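Long-range contact in insect group II chitinase (Ostrinia furnacalis, PDB 5Y2A), which hydrolyses the beta-1,4 linkages of chitin as a family 18 glycoside hydrolase, consistent with a role in breaking down insect chitin: residues Y197-A209 with F252-T266. Residues are numbered along the deposited sequence; the frame is centred on the assembly and turned at random.
Sequences YHGQWDKKTGHVA and FSVVEGAGTGLGAPT
CA of Thr-205 lies over one face of the Phe-252 ring, toward its rim, 4.0 Å from the ring centroid in a CH-pi contact. Gly-199, Gln-200, Lys-204 and Gly-206 approach the ring obliquely through backbone atoms. The closest is the carbonyl carbon of Gly-199, 3.2 Å from CE2 of Phe-252. Trp-316 of strand 315-318 also meets this ring, nearly at right angles. Gly-199 CA covers one face of Trp-201. The His-198 ring has His-207 O at its edge, in plane, and uses ND1 to bond OD2 of Asp-202 from above the carboxylate plane.

Thr-205 carries most of the polar contact. Its OG1 sits between the backbone N and the carbonyl carbon (chi1 63°), which directs it at the Gly-261 to Ala-264 type II turn. Thr-205 OG1 donates to Gly-261 O at 2.7 Å, on a lone pair in the carbonyl plane. Thr-205 OG1 also accepts from Ala-264 N at 3.2 Å, a bent bond (136°). CG2 of Thr-205 packs at 3.5 Å against CG2 of Thr-266. A valine here would lack the hydroxyl, which would probably leave Gly-261 O and Ala-264 N without this partner and the turn less firmly held.

Thr-205 N donates to Ala-264 O at 2.9 Å, and Thr-266 N to Lys-203 O at 3.1 Å. These bonds frame a single beta bridge, Lys-204 with Pro-265. Gly-263 N donates to Thr-205 O. A water links Gln-200 O to OG1 of Thr-266.

Together they tie the loop after barrel strand 189-192 to what is probably the start of the chitinase insertion domain, which extends from the family 18 TIM barrel.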
loop_
_atom_site.group_PDB
_atom_site.type_symbol
_atom_site.label_atom_id
_atom_site.label_comp_id
_atom_site.label_asym_id
_atom_site.label_seq_id
_atom_site.Cartn_x
_atom_site.Cartn_y
_atom_site.Cartn_z
ATOM N N TYR A 197 -9.514 14.513 -5.431
ATOM C CA TYR A 197 -9.351 15.860 -4.896
ATOM C C TYR A 197 -9.190 15.826 -3.385
ATOM O O TYR A 197 -8.529 16.700 -2.809
ATOM C CB TYR A 197 -10.553 16.732 -5.252
ATOM C CG TYR A 197 -10.672 17.144 -6.700
ATOM C CD1 TYR A 197 -10.079 18.317 -7.159
ATOM C CD2 TYR A 197 -11.406 16.382 -7.599
ATOM C CE1 TYR A 197 -10.209 18.719 -8.484
ATOM C CE2 TYR A 197 -11.541 16.772 -8.923
ATOM C CZ TYR A 197 -10.943 17.941 -9.362
ATOM O OH TYR A 197 -11.079 18.325 -10.679
ATOM N N HIS A 198 -9.784 14.825 -2.737
ATOM C CA HIS A 198 -9.757 14.670 -1.293
ATOM C C HIS A 198 -9.619 13.196 -0.955
ATOM O O HIS A 198 -10.034 12.322 -1.720
ATOM C CB HIS A 198 -11.017 15.245 -0.648
ATOM C CG HIS A 198 -11.182 16.712 -0.889
ATOM N ND1 HIS A 198 -10.355 17.653 -0.318
ATOM C CD2 HIS A 198 -12.050 17.398 -1.673
ATOM C CE1 HIS A 198 -10.716 18.857 -0.722
ATOM N NE2 HIS A 198 -11.744 18.731 -1.542
ATOM N N GLY A 199 -9.034 12.935 0.206
ATOM C CA GLY A 199 -8.780 11.585 0.673
ATOM C C GLY A 199 -8.227 11.673 2.078
ATOM O O GLY A 199 -8.071 12.763 2.634
ATOM N N GLN A 200 -7.941 10.502 2.657
ATOM C CA GLN A 200 -7.524 10.448 4.056
ATOM C C GLN A 200 -6.276 11.284 4.331
ATOM O O GLN A 200 -6.029 11.648 5.484
ATOM C CB GLN A 200 -7.312 8.989 4.497
ATOM C CG GLN A 200 -6.397 8.178 3.604
ATOM C CD GLN A 200 -4.933 8.399 3.920
ATOM O OE1 GLN A 200 -4.576 8.785 5.037
ATOM N NE2 GLN A 200 -4.076 8.165 2.934
ATOM N N TRP A 201 -5.469 11.572 3.311
ATOM C CA TRP A 201 -4.298 12.418 3.510
ATOM C C TRP A 201 -4.655 13.840 3.942
ATOM O O TRP A 201 -3.810 14.519 4.535
ATOM C CB TRP A 201 -3.471 12.456 2.230
ATOM C CG TRP A 201 -4.278 12.892 1.038
ATOM C CD1 TRP A 201 -4.513 14.177 0.634
ATOM C CD2 TRP A 201 -4.962 12.045 0.101
ATOM N NE1 TRP A 201 -5.302 14.181 -0.491
ATOM C CE2 TRP A 201 -5.586 12.886 -0.842
ATOM C CE3 TRP A 201 -5.104 10.656 -0.033
ATOM C CZ2 TRP A 201 -6.341 12.389 -1.907
ATOM C CZ3 TRP A 201 -5.860 10.163 -1.095
ATOM C CH2 TRP A 201 -6.464 11.032 -2.016
ATOM N N ASP A 202 -5.885 14.301 3.678
ATOM C CA ASP A 202 -6.303 15.621 4.135
ATOM C C ASP A 202 -6.502 15.696 5.639
ATOM O O ASP A 202 -6.648 16.804 6.167
ATOM C CB ASP A 202 -7.622 16.049 3.472
ATOM C CG ASP A 202 -7.493 16.271 1.985
ATOM O OD1 ASP A 202 -6.407 16.653 1.517
ATOM O OD2 ASP A 202 -8.502 16.066 1.287
ATOM N N LYS A 203 -6.555 14.550 6.340
ATOM C CA LYS A 203 -6.941 14.511 7.739
ATOM C C LYS A 203 -8.324 15.055 8.042
ATOM O O LYS A 203 -8.583 15.347 9.193
ATOM C CB LYS A 203 -5.947 15.325 8.562
ATOM C CG LYS A 203 -4.635 14.735 8.658
ATOM C CD LYS A 203 -5.011 13.426 9.272
ATOM C CE LYS A 203 -3.798 12.884 10.018
ATOM N NZ LYS A 203 -3.854 11.449 10.392
ATOM N N LYS A 204 -9.235 15.084 7.069
ATOM C CA LYS A 204 -10.636 15.397 7.319
ATOM C C LYS A 204 -11.452 14.906 6.131
ATOM O O LYS A 204 -10.925 14.758 5.025
ATOM C CB LYS A 204 -10.849 16.898 7.538
ATOM C CG LYS A 204 -10.517 17.786 6.341
ATOM C CD LYS A 204 -10.417 19.247 6.771
ATOM C CE LYS A 204 -10.448 20.198 5.589
ATOM N NZ LYS A 204 -10.181 21.601 6.018
ATOM N N THR A 205 -12.736 14.655 6.366
ATOM C CA THR A 205 -13.586 14.089 5.324
ATOM C C THR A 205 -13.783 15.087 4.190
ATOM O O THR A 205 -13.899 16.295 4.414
ATOM C CB THR A 205 -14.942 13.680 5.888
ATOM O OG1 THR A 205 -15.625 14.841 6.372
ATOM C CG2 THR A 205 -14.777 12.678 7.036
ATOM N N GLY A 206 -13.826 14.571 2.968
ATOM C CA GLY A 206 -14.020 15.397 1.789
ATOM C C GLY A 206 -14.439 14.518 0.634
ATOM O O GLY A 206 -14.300 13.292 0.684
ATOM N N HIS A 207 -14.957 15.148 -0.415
ATOM C CA HIS A 207 -15.465 14.371 -1.533
ATOM C C HIS A 207 -14.356 14.056 -2.527
ATOM O O HIS A 207 -13.523 14.907 -2.844
ATOM C CB HIS A 207 -16.624 15.075 -2.241
ATOM C CG HIS A 207 -17.478 14.136 -3.033
ATOM N ND1 HIS A 207 -17.106 13.670 -4.277
ATOM C CD2 HIS A 207 -18.657 13.536 -2.742
ATOM C CE1 HIS A 207 -18.028 12.833 -4.723
ATOM N NE2 HIS A 207 -18.976 12.732 -3.807
ATOM N N VAL A 208 -14.362 12.815 -3.020
ATOM C CA VAL A 208 -13.328 12.358 -3.943
ATOM C C VAL A 208 -13.292 13.206 -5.210
ATOM O O VAL A 208 -12.226 13.391 -5.810
ATOM C CB VAL A 208 -13.548 10.861 -4.268
ATOM C CG1 VAL A 208 -14.969 10.629 -4.815
ATOM C CG2 VAL A 208 -12.499 10.360 -5.257
ATOM N N ALA A 209 -14.433 13.742 -5.647
ATOM C CA ALA A 209 -14.513 14.435 -6.936
ATOM C C ALA A 209 -15.626 15.471 -6.903
ATOM O O ALA A 209 -16.665 15.318 -7.559
ATOM C CB ALA A 209 -14.733 13.434 -8.071
ATOM N N PHE A 252 -12.757 7.012 4.896
ATOM C CA PHE A 252 -12.140 7.630 6.057
ATOM C C PHE A 252 -12.647 6.960 7.323
ATOM O O PHE A 252 -13.771 6.452 7.371
ATOM C CB PHE A 252 -12.471 9.128 6.188
ATOM C CG PHE A 252 -12.165 9.964 4.970
ATOM C CD1 PHE A 252 -12.959 9.893 3.834
ATOM C CD2 PHE A 252 -11.134 10.889 5.001
ATOM C CE1 PHE A 252 -12.697 10.692 2.736
ATOM C CE2 PHE A 252 -10.870 11.694 3.906
ATOM C CZ PHE A 252 -11.649 11.595 2.775
ATOM N N SER A 253 -11.817 6.996 8.362
ATOM C CA SER A 253 -12.246 6.710 9.729
ATOM C C SER A 253 -12.253 8.029 10.502
ATOM O O SER A 253 -11.220 8.701 10.578
ATOM C CB SER A 253 -11.328 5.681 10.387
ATOM O OG SER A 253 -11.358 4.443 9.678
ATOM N N VAL A 254 -13.418 8.399 11.068
ATOM C CA VAL A 254 -13.637 9.734 11.627
ATOM C C VAL A 254 -13.330 9.737 13.122
ATOM O O VAL A 254 -13.689 8.804 13.850
ATOM C CB VAL A 254 -15.081 10.205 11.359
ATOM C CG1 VAL A 254 -15.304 11.634 11.910
ATOM C CG2 VAL A 254 -15.395 10.170 9.855
ATOM N N VAL A 255 -12.677 10.809 13.585
ATOM C CA VAL A 255 -12.377 10.959 15.006
ATOM C C VAL A 255 -13.666 10.888 15.822
ATOM O O VAL A 255 -14.698 11.456 15.443
ATOM C CB VAL A 255 -11.620 12.276 15.244
ATOM C CG1 VAL A 255 -11.553 12.610 16.727
ATOM C CG2 VAL A 255 -10.221 12.203 14.641
ATOM N N GLU A 256 -13.615 10.164 16.940
ATOM C CA GLU A 256 -14.777 10.025 17.815
ATOM C C GLU A 256 -15.369 11.388 18.155
ATOM O O GLU A 256 -14.643 12.331 18.482
ATOM C CB GLU A 256 -14.389 9.313 19.109
ATOM C CG GLU A 256 -15.586 8.941 19.975
ATOM C CD GLU A 256 -15.220 7.977 21.082
ATOM O OE1 GLU A 256 -14.799 8.465 22.152
ATOM O OE2 GLU A 256 -15.327 6.748 20.890
ATOM N N GLY A 257 -16.690 11.493 18.042
ATOM C CA GLY A 257 -17.392 12.707 18.399
ATOM C C GLY A 257 -17.326 13.830 17.389
ATOM O O GLY A 257 -17.854 14.913 17.664
ATOM N N ALA A 258 -16.716 13.617 16.226
ATOM C CA ALA A 258 -16.591 14.680 15.236
ATOM C C ALA A 258 -17.792 14.786 14.305
ATOM O O ALA A 258 -17.834 15.704 13.481
ATOM C CB ALA A 258 -15.317 14.487 14.404
ATOM N N GLY A 259 -18.761 13.881 14.402
ATOM C CA GLY A 259 -19.920 13.944 13.536
ATOM C C GLY A 259 -19.681 13.292 12.186
ATOM O O GLY A 259 -18.665 12.643 11.935
ATOM N N THR A 260 -20.650 13.489 11.290
ATOM C CA THR A 260 -20.622 12.866 9.970
ATOM C C THR A 260 -20.532 13.874 8.835
ATOM O O THR A 260 -20.736 13.500 7.675
ATOM C CB THR A 260 -21.860 11.985 9.767
ATOM O OG1 THR A 260 -23.044 12.796 9.835
ATOM C CG2 THR A 260 -21.921 10.902 10.822
ATOM N N GLY A 261 -20.250 15.137 9.120
ATOM C CA GLY A 261 -20.266 16.147 8.089
ATOM C C GLY A 261 -18.986 16.193 7.274
ATOM O O GLY A 261 -18.005 15.501 7.529
ATOM N N LEU A 262 -19.025 17.039 6.250
ATOM C CA LEU A 262 -17.828 17.332 5.477
ATOM C C LEU A 262 -16.848 18.109 6.347
ATOM O O LEU A 262 -17.253 18.952 7.152
ATOM C CB LEU A 262 -18.200 18.151 4.243
ATOM C CG LEU A 262 -18.941 17.417 3.127
ATOM C CD1 LEU A 262 -19.511 18.465 2.194
ATOM C CD2 LEU A 262 -18.053 16.414 2.382
ATOM N N GLY A 263 -15.561 17.817 6.193
ATOM C CA GLY A 263 -14.542 18.481 6.987
ATOM C C GLY A 263 -14.345 17.941 8.390
ATOM O O GLY A 263 -13.562 18.515 9.151
ATOM N N ALA A 264 -15.043 16.860 8.753
ATOM C CA ALA A 264 -14.846 16.265 10.074
ATOM C C ALA A 264 -13.453 15.655 10.163
ATOM O O ALA A 264 -13.031 14.960 9.230
ATOM C CB ALA A 264 -15.898 15.195 10.342
ATOM N N PRO A 265 -12.717 15.881 11.250
ATOM C CA PRO A 265 -11.361 15.327 11.355
ATOM C C PRO A 265 -11.352 13.804 11.326
ATOM O O PRO A 265 -12.235 13.143 11.875
ATOM C CB PRO A 265 -10.865 15.861 12.709
ATOM C CG PRO A 265 -11.667 17.094 12.926
ATOM C CD PRO A 265 -13.024 16.785 12.371
ATOM N N THR A 266 -10.329 13.253 10.682
ATOM C CA THR A 266 -10.187 11.816 10.525
ATOM C C THR A 266 -8.819 11.383 11.026
ATOM O O THR A 266 -7.881 12.179 11.101
ATOM C CB THR A 266 -10.370 11.391 9.062
ATOM O OG1 THR A 266 -9.410 12.069 8.250
ATOM C CG2 THR A 266 -11.773 11.749 8.585
HETATM O O HOH W 1 -7.034 10.700 7.729
#